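PDB 1ODO: putative cytochrome P450 154A1 from Streptomyces coelicolor, which is a putative haem-binding protein of the cytochrome P450 family, here holding 4-phenyl-1H-imidazole on its haem iron. Local coordinates for residues A64-F69 against L292-A297; V58-R63 against N86-Y91. All blocks are in the same frame, centred on the assembly; numbering follows the deposited sequence.

Interaction 1: A64-F69 against L292-A297. With HEM (protoporphyrin IX containing Fe), chain B.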
ATOM      1  N   ALA A  64      -6.808  10.664  20.396  1.00 18.91           N
ATOM      2  CA  ALA A  64      -6.168  11.663  21.234  1.00 18.26           C
ATOM      3  C   ALA A  64      -5.991  13.050  20.625  1.00 18.79           C
ATOM      4  O   ALA A  64      -6.080  14.055  21.337  1.00 17.00           O
ATOM      5  CB  ALA A  64      -4.805  11.141  21.693  1.00 19.35           C
ATOM      6  N   HIS A  65      -5.770  13.119  19.314  1.00 16.36           N
ATOM      7  CA  HIS A  65      -5.565  14.414  18.678  1.00 15.69           C
ATOM      8  C   HIS A  65      -6.538  14.964  17.634  1.00 15.09           C
ATOM      9  O   HIS A  65      -6.269  16.012  17.043  1.00 15.46           O
ATOM     10  CB  HIS A  65      -4.142  14.429  18.111  1.00 14.41           C
ATOM     11  CG  HIS A  65      -3.093  14.061  19.117  1.00 16.00           C
ATOM     12  ND1 HIS A  65      -2.874  14.790  20.267  1.00 18.98           N
ATOM     13  CD2 HIS A  65      -2.214  13.032  19.153  1.00 14.02           C
ATOM     14  CE1 HIS A  65      -1.904  14.227  20.966  1.00 14.95           C
ATOM     15  NE2 HIS A  65      -1.486  13.159  20.311  1.00 20.21           N
ATOM     16  N   TRP A  66      -7.655  14.283  17.393  1.00 14.96           N
ATOM     17  CA  TRP A  66      -8.622  14.772  16.408  1.00 14.54           C
ATOM     18  C   TRP A  66      -9.966  14.986  17.111  1.00 15.04           C
ATOM     19  O   TRP A  66     -10.722  14.043  17.328  1.00 13.99           O
ATOM     20  CB  TRP A  66      -8.782  13.775  15.255  1.00 13.55           C
ATOM     21  CG  TRP A  66      -9.585  14.314  14.093  1.00 13.71           C
ATOM     22  CD1 TRP A  66      -9.821  15.630  13.798  1.00 13.09           C
ATOM     23  CD2 TRP A  66     -10.173  13.555  13.027  1.00 14.12           C
ATOM     24  NE1 TRP A  66     -10.511  15.736  12.615  1.00 13.84           N
ATOM     25  CE2 TRP A  66     -10.739  14.478  12.120  1.00 14.49           C
ATOM     26  CE3 TRP A  66     -10.269  12.185  12.749  1.00 13.63           C
ATOM     27  CZ2 TRP A  66     -11.394  14.075  10.951  1.00 15.51           C
ATOM     28  CZ3 TRP A  66     -10.921  11.782  11.586  1.00 15.67           C
ATOM     29  CH2 TRP A  66     -11.475  12.727  10.699  1.00 15.93           C
ATOM     30  N   PRO A  67     -10.269  16.240  17.482  1.00 16.00           N
ATOM     31  CA  PRO A  67     -11.516  16.591  18.170  1.00 16.54           C
ATOM     32  C   PRO A  67     -12.790  16.118  17.475  1.00 16.24           C
ATOM     33  O   PRO A  67     -13.776  15.781  18.135  1.00 16.77           O
ATOM     34  CB  PRO A  67     -11.439  18.113  18.263  1.00 17.59           C
ATOM     35  CG  PRO A  67      -9.964  18.354  18.402  1.00 18.65           C
ATOM     36  CD  PRO A  67      -9.396  17.423  17.350  1.00 17.37           C
ATOM     37  N   ALA A  68     -12.765  16.079  16.147  1.00 14.69           N
ATOM     38  CA  ALA A  68     -13.929  15.650  15.377  1.00 15.85           C
ATOM     39  C   ALA A  68     -14.095  14.137  15.263  1.00 15.94           C
ATOM     40  O   ALA A  68     -15.108  13.665  14.746  1.00 16.85           O
ATOM     41  CB  ALA A  68     -13.875  16.264  13.980  1.00 15.16           C
ATOM     42  N   PHE A  69     -13.120  13.377  15.752  1.00 15.08           N
ATOM     43  CA  PHE A  69     -13.189  11.919  15.678  1.00 16.75           C
ATOM     44  C   PHE A  69     -14.535  11.332  16.090  1.00 17.67           C
ATOM     45  O   PHE A  69     -15.150  10.575  15.333  1.00 17.04           O
ATOM     46  CB  PHE A  69     -12.097  11.280  16.534  1.00 18.63           C
ATOM     47  CG  PHE A  69     -12.115   9.779  16.506  1.00 19.36           C
ATOM     48  CD1 PHE A  69     -11.716   9.087  15.367  1.00 20.16           C
ATOM     49  CD2 PHE A  69     -12.572   9.056  17.602  1.00 20.49           C
ATOM     50  CE1 PHE A  69     -11.771   7.694  15.317  1.00 21.88           C
ATOM     51  CE2 PHE A  69     -12.633   7.656  17.565  1.00 21.87           C
ATOM     52  CZ  PHE A  69     -12.231   6.977  16.420  1.00 22.52           C
ATOM     53  N   LEU A 292      -2.569   9.012   2.018  1.00 11.30           N
ATOM     54  CA  LEU A 292      -2.621   8.267   3.270  1.00 11.95           C
ATOM     55  C   LEU A 292      -3.422   8.924   4.389  1.00 10.99           C
ATOM     56  O   LEU A 292      -2.977   9.887   5.000  1.00 12.83           O
ATOM     57  CB  LEU A 292      -1.187   7.997   3.759  1.00 13.25           C
ATOM     58  CG  LEU A 292      -0.897   6.881   4.779  1.00 14.00           C
ATOM     59  CD1 LEU A 292      -1.495   7.214   6.144  1.00 13.07           C
ATOM     60  CD2 LEU A 292      -1.454   5.568   4.249  1.00 14.69           C
ATOM     61  N   PRO A 293      -4.633   8.420   4.654  1.00 11.85           N
ATOM     62  CA  PRO A 293      -5.451   8.989   5.730  1.00 12.99           C
ATOM     63  C   PRO A 293      -5.015   8.295   7.028  1.00 13.32           C
ATOM     64  O   PRO A 293      -4.861   7.078   7.046  1.00 14.04           O
ATOM     65  CB  PRO A 293      -6.867   8.610   5.317  1.00 13.44           C
ATOM     66  CG  PRO A 293      -6.673   7.289   4.659  1.00 16.11           C
ATOM     67  CD  PRO A 293      -5.412   7.469   3.839  1.00 13.27           C
ATOM     68  N   LEU A 294      -4.777   9.041   8.103  1.00 13.28           N
ATOM     69  CA  LEU A 294      -4.902  10.489   8.147  1.00 12.20           C
ATOM     70  C   LEU A 294      -4.044  10.923   9.340  1.00 12.68           C
ATOM     71  O   LEU A 294      -3.741  10.111  10.216  1.00 11.46           O
ATOM     72  CB  LEU A 294      -6.368  10.869   8.385  1.00 13.63           C
ATOM     73  CG  LEU A 294      -6.836  12.301   8.122  1.00 14.66           C
ATOM     74  CD1 LEU A 294      -6.612  12.655   6.655  1.00 12.06           C
ATOM     75  CD2 LEU A 294      -8.325  12.419   8.478  1.00 14.01           C
ATOM     76  N   ARG A 295      -3.634  12.186   9.363  1.00 11.08           N
ATOM     77  CA  ARG A 295      -2.820  12.698  10.459  1.00 10.84           C
ATOM     78  C   ARG A 295      -3.475  13.961  10.996  1.00 11.51           C
ATOM     79  O   ARG A 295      -4.331  14.541  10.331  1.00 12.57           O
ATOM     80  CB  ARG A 295      -1.393  12.983   9.987  1.00 10.20           C
ATOM     81  CG  ARG A 295      -0.523  11.730   9.927  1.00  8.74           C
ATOM     82  CD  ARG A 295       0.884  12.059   9.442  1.00 11.93           C
ATOM     83  NE  ARG A 295       1.821  10.958   9.657  1.00 11.81           N
ATOM     84  CZ  ARG A 295       1.892   9.859   8.910  1.00 12.11           C
ATOM     85  NH1 ARG A 295       1.077   9.686   7.875  1.00  8.89           N
ATOM     86  NH2 ARG A 295       2.793   8.930   9.197  1.00 12.17           N
ATOM     87  N   TYR A 296      -3.079  14.384  12.190  1.00 11.23           N
ATOM     88  CA  TYR A 296      -3.656  15.581  12.795  1.00 11.11           C
ATOM     89  C   TYR A 296      -2.602  16.462  13.446  1.00 10.26           C
ATOM     90  O   TYR A 296      -1.585  15.978  13.932  1.00 11.76           O
ATOM     91  CB  TYR A 296      -4.704  15.171  13.837  1.00 10.93           C
ATOM     92  CG  TYR A 296      -5.436  13.920  13.423  1.00  9.03           C
ATOM     93  CD1 TYR A 296      -4.992  12.662  13.833  1.00 11.05           C
ATOM     94  CD2 TYR A 296      -6.482  13.982  12.503  1.00 10.43           C
ATOM     95  CE1 TYR A 296      -5.565  11.494  13.325  1.00 11.35           C
ATOM     96  CE2 TYR A 296      -7.058  12.827  11.988  1.00 10.90           C
ATOM     97  CZ  TYR A 296      -6.596  11.589  12.397  1.00 11.77           C
ATOM     98  OH  TYR A 296      -7.134  10.451  11.840  1.00 11.71           O
ATOM     99  N   ALA A 297      -2.854  17.765  13.449  1.00 11.62           N
ATOM    100  CA  ALA A 297      -1.925  18.707  14.047  1.00 10.98           C
ATOM    101  C   ALA A 297      -2.148  18.727  15.555  1.00 12.14           C
ATOM    102  O   ALA A 297      -3.254  18.999  16.025  1.00 12.95           O
ATOM    103  CB  ALA A 297      -2.142  20.099  13.462  1.00 12.93           C
TER
HETATM  104  CHA HEM B1407       2.443   1.453   6.537  1.00 13.23           C
HETATM  105  CHB HEM B1407       2.933  -3.336   6.436  1.00 10.62           C
HETATM  106  CHC HEM B1407       3.417  -3.193   1.634  1.00 11.97           C
HETATM  107  CHD HEM B1407       2.904   1.582   1.752  1.00 10.84           C
HETATM  108  C1A HEM B1407       2.547   0.148   6.955  1.00 11.83           C
HETATM  109  C2A HEM B1407       2.461  -0.326   8.332  1.00 12.21           C
HETATM  110  C3A HEM B1407       2.591  -1.660   8.304  1.00 12.56           C
HETATM  111  C4A HEM B1407       2.770  -2.063   6.917  1.00 11.45           C
HETATM  112  CMA HEM B1407       2.561  -2.635   9.495  1.00 12.77           C
HETATM  113  CAA HEM B1407       2.252   0.590   9.557  1.00 11.43           C
HETATM  114  CBA HEM B1407       3.592   1.178  10.034  1.00 13.19           C
HETATM  115  CGA HEM B1407       3.508   2.116  11.238  1.00 12.61           C
HETATM  116  O1A HEM B1407       2.465   2.858  11.295  1.00 11.97           O
HETATM  117  O2A HEM B1407       4.429   2.105  12.052  1.00 13.65           O
HETATM  118  C1B HEM B1407       3.098  -3.721   5.132  1.00 10.88           C
HETATM  119  C2B HEM B1407       3.256  -5.098   4.697  1.00 12.30           C
HETATM  120  C3B HEM B1407       3.395  -5.065   3.341  1.00 12.00           C
HETATM  121  C4B HEM B1407       3.323  -3.681   2.931  1.00 10.76           C
HETATM  122  CMB HEM B1407       3.256  -6.322   5.637  1.00 12.41           C
HETATM  123  CAB HEM B1407       3.589  -6.237   2.359  1.00 11.92           C
HETATM  124  CBB HEM B1407       4.914  -6.998   2.532  1.00 17.57           C
HETATM  125  C1C HEM B1407       3.327  -1.863   1.250  1.00 10.22           C
HETATM  126  C2C HEM B1407       3.421  -1.400  -0.144  1.00 10.85           C
HETATM  127  C3C HEM B1407       3.272  -0.057  -0.114  1.00  9.99           C
HETATM  128  C4C HEM B1407       3.095   0.313   1.276  1.00 10.72           C
HETATM  129  CMC HEM B1407       3.642  -2.359  -1.355  1.00  8.45           C
HETATM  130  CAC HEM B1407       3.263   0.992  -1.258  1.00 10.21           C
HETATM  131  CBC HEM B1407       4.380   0.891  -2.302  1.00  9.07           C
HETATM  132  C1D HEM B1407       2.728   1.976   3.049  1.00 12.34           C
HETATM  133  C2D HEM B1407       2.513   3.333   3.495  1.00 12.80           C
HETATM  134  C3D HEM B1407       2.373   3.300   4.841  1.00 12.54           C
HETATM  135  C4D HEM B1407       2.517   1.918   5.240  1.00 13.26           C
HETATM  136  CMD HEM B1407       2.444   4.559   2.563  1.00 12.79           C
HETATM  137  CAD HEM B1407       2.085   4.505   5.751  1.00 16.04           C
HETATM  138  CBD HEM B1407       3.202   5.535   5.955  1.00 17.12           C
HETATM  139  CGD HEM B1407       2.630   6.632   6.828  1.00 16.08           C
HETATM  140  O1D HEM B1407       2.409   7.739   6.322  1.00 14.98           O
HETATM  141  O2D HEM B1407       2.374   6.322   8.014  1.00 17.29           O
HETATM  142  NA  HEM B1407       2.743  -0.928   6.122  1.00 11.11           N
HETATM  143  NB  HEM B1407       3.135  -2.872   4.031  1.00 10.62           N
HETATM  144  NC  HEM B1407       3.134  -0.798   2.094  1.00 10.01           N
HETATM  145  ND  HEM B1407       2.723   1.105   4.134  1.00 11.20           N
HETATM  146 FE   HEM B1407       2.945  -0.855   4.096  1.00 11.03          FE
HETATM  147  O   HOH W   1      -4.879  18.034  18.146  1.00 15.02           O
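Trp66 packs on Tyr296 and Leu294 in a buried aromatic contact, where the chain leaving helix 62-65 lies against strand 292-297 of the mixed beta sheet. The indole five-membered ring and the Tyr296 ring are nearly parallel, 18° between planes, but slid apart and barely overlapping. Tyr296 CE2 sits 3.4 Å from Trp66 CE3, toward the rim of the indole. Trp66 CB lies over the tyrosine face, a CH-pi contact 3.8 Å from the ring centroid. With Trp66 CG anti to the backbone N (chi1 -170°), CG comes 3.5 Å from Tyr296 CD2. At the far end of the indole, Leu294 CD2 comes over the same face as Tyr296, 3.9 Å from Trp66 CH2. Over the opposite face, toward the rim, lie Ala68 CB and Phe69 N, both in the type I turn from Trp66 to Phe69. No direct hydrogen bond joins the segments. Water 1 bridges them by donating to His65 O and Ala297 O. Arg295 points to the other side of the strand. Its NH1 donates to HEM O1D at 2.8 Å. Its NH2 donates to HEM O2D. A sheet strand that gives an arginine to a haem propionate is a feature of the cytochrome P450 haem site.

Interaction 2: V58-R63 against N86-Y91. With HEM (protoporphyrin IX containing Fe), chain B; PIM (4-phenyl-1H-imidazole), chain C.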
ATOM      1  N   VAL A  58       2.742  16.391  14.969  1.00 14.27           N
ATOM      2  CA  VAL A  58       1.835  15.745  14.025  1.00 12.72           C
ATOM      3  C   VAL A  58       1.581  14.342  14.562  1.00 13.23           C
ATOM      4  O   VAL A  58       2.507  13.671  15.025  1.00 12.85           O
ATOM      5  CB  VAL A  58       2.455  15.689  12.619  1.00 13.13           C
ATOM      6  CG1 VAL A  58       1.564  14.894  11.684  1.00 13.34           C
ATOM      7  CG2 VAL A  58       2.640  17.113  12.090  1.00 13.05           C
ATOM      8  N   SER A  59       0.329  13.899  14.495  1.00 13.58           N
ATOM      9  CA  SER A  59      -0.038  12.575  14.995  1.00 12.52           C
ATOM     10  C   SER A  59      -1.033  11.785  14.152  1.00 13.39           C
ATOM     11  O   SER A  59      -1.796  12.354  13.370  1.00 12.92           O
ATOM     12  CB  SER A  59      -0.620  12.741  16.403  1.00 13.41           C
ATOM     13  OG  SER A  59      -1.302  11.579  16.844  1.00 12.67           O
ATOM     14  N   LYS A  60      -1.017  10.464  14.336  1.00 13.67           N
ATOM     15  CA  LYS A  60      -1.915   9.562  13.623  1.00 13.36           C
ATOM     16  C   LYS A  60      -2.964   9.054  14.614  1.00 14.48           C
ATOM     17  O   LYS A  60      -3.828   8.254  14.257  1.00 13.28           O
ATOM     18  CB  LYS A  60      -1.158   8.354  13.055  1.00 14.04           C
ATOM     19  CG  LYS A  60      -0.129   8.677  11.978  1.00 12.60           C
ATOM     20  CD  LYS A  60       0.112   7.466  11.079  1.00 12.66           C
ATOM     21  CE  LYS A  60      -1.115   7.189  10.208  1.00 12.37           C
ATOM     22  NZ  LYS A  60      -1.109   5.832   9.598  1.00 13.95           N
ATOM     23  N   ASP A  61      -2.871   9.510  15.865  1.00 13.53           N
ATOM     24  CA  ASP A  61      -3.811   9.095  16.911  1.00 13.97           C
ATOM     25  C   ASP A  61      -5.024  10.022  16.942  1.00 13.77           C
ATOM     26  O   ASP A  61      -5.012  11.050  17.625  1.00 12.13           O
ATOM     27  CB  ASP A  61      -3.107   9.111  18.275  1.00 14.79           C
ATOM     28  CG  ASP A  61      -3.943   8.476  19.379  1.00 16.99           C
ATOM     29  OD1 ASP A  61      -5.182   8.404  19.239  1.00 16.10           O
ATOM     30  OD2 ASP A  61      -3.358   8.061  20.400  1.00 18.76           O
ATOM     31  N   ALA A  62      -6.066   9.645  16.203  1.00 13.37           N
ATOM     32  CA  ALA A  62      -7.297  10.429  16.124  1.00 15.07           C
ATOM     33  C   ALA A  62      -7.999  10.555  17.471  1.00 16.12           C
ATOM     34  O   ALA A  62      -8.484  11.622  17.838  1.00 14.39           O
ATOM     35  CB  ALA A  62      -8.247   9.800  15.106  1.00 13.93           C
ATOM     36  N   ARG A  63      -8.057   9.450  18.199  1.00 17.91           N
ATOM     37  CA  ARG A  63      -8.697   9.426  19.504  1.00 21.37           C
ATOM     38  C   ARG A  63      -8.124  10.508  20.416  1.00 20.52           C
ATOM     39  O   ARG A  63      -8.863  11.208  21.106  1.00 21.46           O
ATOM     40  CB  ARG A  63      -8.498   8.045  20.128  1.00 24.80           C
ATOM     41  CG  ARG A  63      -9.346   7.760  21.343  1.00 32.58           C
ATOM     42  CD  ARG A  63      -9.390   6.259  21.636  1.00 35.96           C
ATOM     43  NE  ARG A  63     -10.067   5.498  20.584  1.00 38.13           N
ATOM     44  CZ  ARG A  63      -9.490   5.070  19.464  1.00 38.92           C
ATOM     45  NH1 ARG A  63      -8.210   5.319  19.234  1.00 41.73           N
ATOM     46  NH2 ARG A  63     -10.199   4.388  18.572  1.00 38.60           N
ATOM     47  N   ASN A  86      -4.076   0.162  16.508  1.00 13.95           N
ATOM     48  CA  ASN A  86      -2.843  -0.553  16.210  1.00 12.38           C
ATOM     49  C   ASN A  86      -1.742   0.477  15.972  1.00 12.67           C
ATOM     50  O   ASN A  86      -1.944   1.666  16.210  1.00 12.08           O
ATOM     51  CB  ASN A  86      -3.017  -1.470  14.985  1.00 14.38           C
ATOM     52  CG  ASN A  86      -3.536  -0.732  13.770  1.00 15.91           C
ATOM     53  OD1 ASN A  86      -3.228   0.444  13.571  1.00 14.79           O
ATOM     54  ND2 ASN A  86      -4.318  -1.424  12.939  1.00 12.81           N
ATOM     55  N   MET A  87      -0.581   0.037  15.508  1.00 12.68           N
ATOM     56  CA  MET A  87       0.515   0.972  15.269  1.00 13.18           C
ATOM     57  C   MET A  87       0.172   2.048  14.242  1.00 12.30           C
ATOM     58  O   MET A  87       0.707   3.157  14.299  1.00 10.72           O
ATOM     59  CB  MET A  87       1.767   0.217  14.817  1.00 13.40           C
ATOM     60  CG  MET A  87       1.699  -0.313  13.391  1.00 13.32           C
ATOM     61  SD  MET A  87       3.193  -1.216  12.927  1.00 14.15           S
ATOM     62  CE  MET A  87       2.754  -2.878  13.482  1.00 12.92           C
ATOM     63  N   PHE A  88      -0.723   1.718  13.312  1.00 13.31           N
ATOM     64  CA  PHE A  88      -1.149   2.639  12.256  1.00 13.11           C
ATOM     65  C   PHE A  88      -1.850   3.891  12.792  1.00 13.21           C
ATOM     66  O   PHE A  88      -1.928   4.911  12.104  1.00 14.43           O
ATOM     67  CB  PHE A  88      -2.082   1.899  11.282  1.00 14.65           C
ATOM     68  CG  PHE A  88      -2.309   2.615   9.973  1.00 13.07           C
ATOM     69  CD1 PHE A  88      -1.322   2.633   8.992  1.00 12.79           C
ATOM     70  CD2 PHE A  88      -3.521   3.250   9.713  1.00 12.11           C
ATOM     71  CE1 PHE A  88      -1.539   3.270   7.769  1.00 11.81           C
ATOM     72  CE2 PHE A  88      -3.750   3.891   8.495  1.00  9.62           C
ATOM     73  CZ  PHE A  88      -2.758   3.899   7.521  1.00 11.25           C
ATOM     74  N   THR A  89      -2.368   3.815  14.014  1.00 12.87           N
ATOM     75  CA  THR A  89      -3.062   4.952  14.620  1.00 11.82           C
ATOM     76  C   THR A  89      -2.484   5.298  15.985  1.00 13.19           C
ATOM     77  O   THR A  89      -3.147   5.932  16.808  1.00 12.76           O
ATOM     78  CB  THR A  89      -4.558   4.652  14.805  1.00 14.33           C
ATOM     79  OG1 THR A  89      -4.709   3.462  15.592  1.00 13.75           O
ATOM     80  CG2 THR A  89      -5.234   4.455  13.451  1.00 11.54           C
ATOM     81  N   ALA A  90      -1.245   4.884  16.220  1.00 12.65           N
ATOM     82  CA  ALA A  90      -0.583   5.149  17.490  1.00 13.40           C
ATOM     83  C   ALA A  90       0.382   6.331  17.398  1.00 13.62           C
ATOM     84  O   ALA A  90       0.901   6.642  16.327  1.00 13.14           O
ATOM     85  CB  ALA A  90       0.155   3.901  17.951  1.00 10.67           C
ATOM     86  N   TYR A  91       0.617   6.975  18.537  1.00 12.46           N
ATOM     87  CA  TYR A  91       1.508   8.126  18.628  1.00 14.44           C
ATOM     88  C   TYR A  91       2.592   7.939  19.696  1.00 14.03           C
ATOM     89  O   TYR A  91       2.347   7.344  20.746  1.00 15.57           O
ATOM     90  CB  TYR A  91       0.684   9.373  18.974  1.00 14.81           C
ATOM     91  CG  TYR A  91       1.500  10.611  19.256  1.00 18.02           C
ATOM     92  CD1 TYR A  91       1.915  11.448  18.218  1.00 19.29           C
ATOM     93  CD2 TYR A  91       1.881  10.936  20.559  1.00 20.34           C
ATOM     94  CE1 TYR A  91       2.690  12.581  18.470  1.00 20.51           C
ATOM     95  CE2 TYR A  91       2.657  12.067  20.823  1.00 21.47           C
ATOM     96  CZ  TYR A  91       3.057  12.883  19.773  1.00 23.18           C
ATOM     97  OH  TYR A  91       3.831  13.997  20.022  1.00 23.50           O
TER
HETATM   98  CHA HEM B1407       2.443   1.453   6.537  1.00 13.23           C
HETATM   99  CHB HEM B1407       2.933  -3.336   6.436  1.00 10.62           C
HETATM  100  CHC HEM B1407       3.417  -3.193   1.634  1.00 11.97           C
HETATM  101  CHD HEM B1407       2.904   1.582   1.752  1.00 10.84           C
HETATM  102  C1A HEM B1407       2.547   0.148   6.955  1.00 11.83           C
HETATM  103  C2A HEM B1407       2.461  -0.326   8.332  1.00 12.21           C
HETATM  104  C3A HEM B1407       2.591  -1.660   8.304  1.00 12.56           C
HETATM  105  C4A HEM B1407       2.770  -2.063   6.917  1.00 11.45           C
HETATM  106  CMA HEM B1407       2.561  -2.635   9.495  1.00 12.77           C
HETATM  107  CAA HEM B1407       2.252   0.590   9.557  1.00 11.43           C
HETATM  108  CBA HEM B1407       3.592   1.178  10.034  1.00 13.19           C
HETATM  109  CGA HEM B1407       3.508   2.116  11.238  1.00 12.61           C
HETATM  110  O1A HEM B1407       2.465   2.858  11.295  1.00 11.97           O
HETATM  111  O2A HEM B1407       4.429   2.105  12.052  1.00 13.65           O
HETATM  112  C1B HEM B1407       3.098  -3.721   5.132  1.00 10.88           C
HETATM  113  C2B HEM B1407       3.256  -5.098   4.697  1.00 12.30           C
HETATM  114  C3B HEM B1407       3.395  -5.065   3.341  1.00 12.00           C
HETATM  115  C4B HEM B1407       3.323  -3.681   2.931  1.00 10.76           C
HETATM  116  CMB HEM B1407       3.256  -6.322   5.637  1.00 12.41           C
HETATM  117  CAB HEM B1407       3.589  -6.237   2.359  1.00 11.92           C
HETATM  118  CBB HEM B1407       4.914  -6.998   2.532  1.00 17.57           C
HETATM  119  C1C HEM B1407       3.327  -1.863   1.250  1.00 10.22           C
HETATM  120  C2C HEM B1407       3.421  -1.400  -0.144  1.00 10.85           C
HETATM  121  C3C HEM B1407       3.272  -0.057  -0.114  1.00  9.99           C
HETATM  122  C4C HEM B1407       3.095   0.313   1.276  1.00 10.72           C
HETATM  123  CMC HEM B1407       3.642  -2.359  -1.355  1.00  8.45           C
HETATM  124  CAC HEM B1407       3.263   0.992  -1.258  1.00 10.21           C
HETATM  125  CBC HEM B1407       4.380   0.891  -2.302  1.00  9.07           C
HETATM  126  C1D HEM B1407       2.728   1.976   3.049  1.00 12.34           C
HETATM  127  C2D HEM B1407       2.513   3.333   3.495  1.00 12.80           C
HETATM  128  C3D HEM B1407       2.373   3.300   4.841  1.00 12.54           C
HETATM  129  C4D HEM B1407       2.517   1.918   5.240  1.00 13.26           C
HETATM  130  CMD HEM B1407       2.444   4.559   2.563  1.00 12.79           C
HETATM  131  CAD HEM B1407       2.085   4.505   5.751  1.00 16.04           C
HETATM  132  CBD HEM B1407       3.202   5.535   5.955  1.00 17.12           C
HETATM  133  CGD HEM B1407       2.630   6.632   6.828  1.00 16.08           C
HETATM  134  O1D HEM B1407       2.409   7.739   6.322  1.00 14.98           O
HETATM  135  O2D HEM B1407       2.374   6.322   8.014  1.00 17.29           O
HETATM  136  NA  HEM B1407       2.743  -0.928   6.122  1.00 11.11           N
HETATM  137  NB  HEM B1407       3.135  -2.872   4.031  1.00 10.62           N
HETATM  138  NC  HEM B1407       3.134  -0.798   2.094  1.00 10.01           N
HETATM  139  ND  HEM B1407       2.723   1.105   4.134  1.00 11.20           N
HETATM  140 FE   HEM B1407       2.945  -0.855   4.096  1.00 11.03          FE
HETATM  141  N1  PIM C1408      -1.307  -1.508   3.228  1.00 12.63           N
HETATM  142  C2  PIM C1408       0.042  -1.568   2.915  1.00 12.66           C
HETATM  143  N3  PIM C1408       0.683  -1.102   3.864  1.00 14.45           N
HETATM  144  C4  PIM C1408      -0.132  -0.715   4.830  1.00 13.52           C
HETATM  145  C5  PIM C1408      -1.391  -0.961   4.454  1.00 11.80           C
HETATM  146  C6  PIM C1408      -2.695  -0.724   5.166  1.00 12.74           C
HETATM  147  C7  PIM C1408      -3.801  -1.584   4.866  1.00 13.84           C
HETATM  148  C8  PIM C1408      -5.057  -1.362   5.547  1.00 15.35           C
HETATM  149  C9  PIM C1408      -5.146  -0.304   6.485  1.00 13.51           C
HETATM  150  C10 PIM C1408      -4.043   0.542   6.777  1.00 14.94           C
HETATM  151  C11 PIM C1408      -2.818   0.297   6.087  1.00 12.69           C
HETATM  152  O   HOH W   2       1.404   9.214  15.406  1.00 17.48           O
HETATM  153  O   HOH W   3      -1.178   6.355  20.699  1.00 13.23           O
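Lys60 places its ammonium over the face of the Phe88 ring, with NZ 3.1 Å from the ring centroid and 8° off the normal. This is a cation-pi contact in the haem pocket of the P450 fold, between the end of strand 58-59 and the loop before helix 92-100. NZ also donates to Phe88 O at 2.8 Å, in the carbonyl plane and on a lone pair. One residue thus holds the amine by both its ring and its backbone. The lysine chain bends at chi3 (70°), which turns CE out of the extended line. The opposite face of Phe88 carries the phenyl ring of 4-phenyl-1H-imidazole, with PIM C10 over its centre. Phe88 therefore separates the lysine charge from the ligand, whose N3 binds the haem iron at 2.3 Å. The positive charge also lies near a propionate, HEM O2D, and may be favoured by it. Farther from the haem, the backbones come close: Asp61 CA meets Thr89 O at 3.2 Å in a CA-H...O contact. Asp61 is the N-cap of helix 62-65, its OD1 accepting from Ala64 N. Tyr91 CD1 lies 3.4 Å from Ser59 CB, Val58 O meets the ring edge in its plane, and the OH bonds Ser56 O. Water 2 links Lys60 N to Ala90 O. Water 3 accepts from Tyr91 N and donates to Asp61 OD2, 2.8 Å away.

Interactions 1 and 2 lie side by side, their centres about 8 Å apart, and share helix 62-65. Strands 58-59 and 292-297 are antiparallel neighbours in the mixed sheet. A probable hydrogen bond from Tyr296 N to Ser59 O, 2.7 Å, joins the two contacts directly. Tyr296 CE1 also packs against Ala62 N at 3.5 Å, and the His65 and Tyr91 rings meet edge to face. Both contacts reach the haem. Arg295 of interaction 1 and Lys60 of interaction 2 approach the same propionate, and their side chains touch. 4-Phenyl-1H-imidazole meets interaction 2 through Phe88. The side chain of Leu294, which touches Trp66 in interaction 1, is about 11 Å from this ligand.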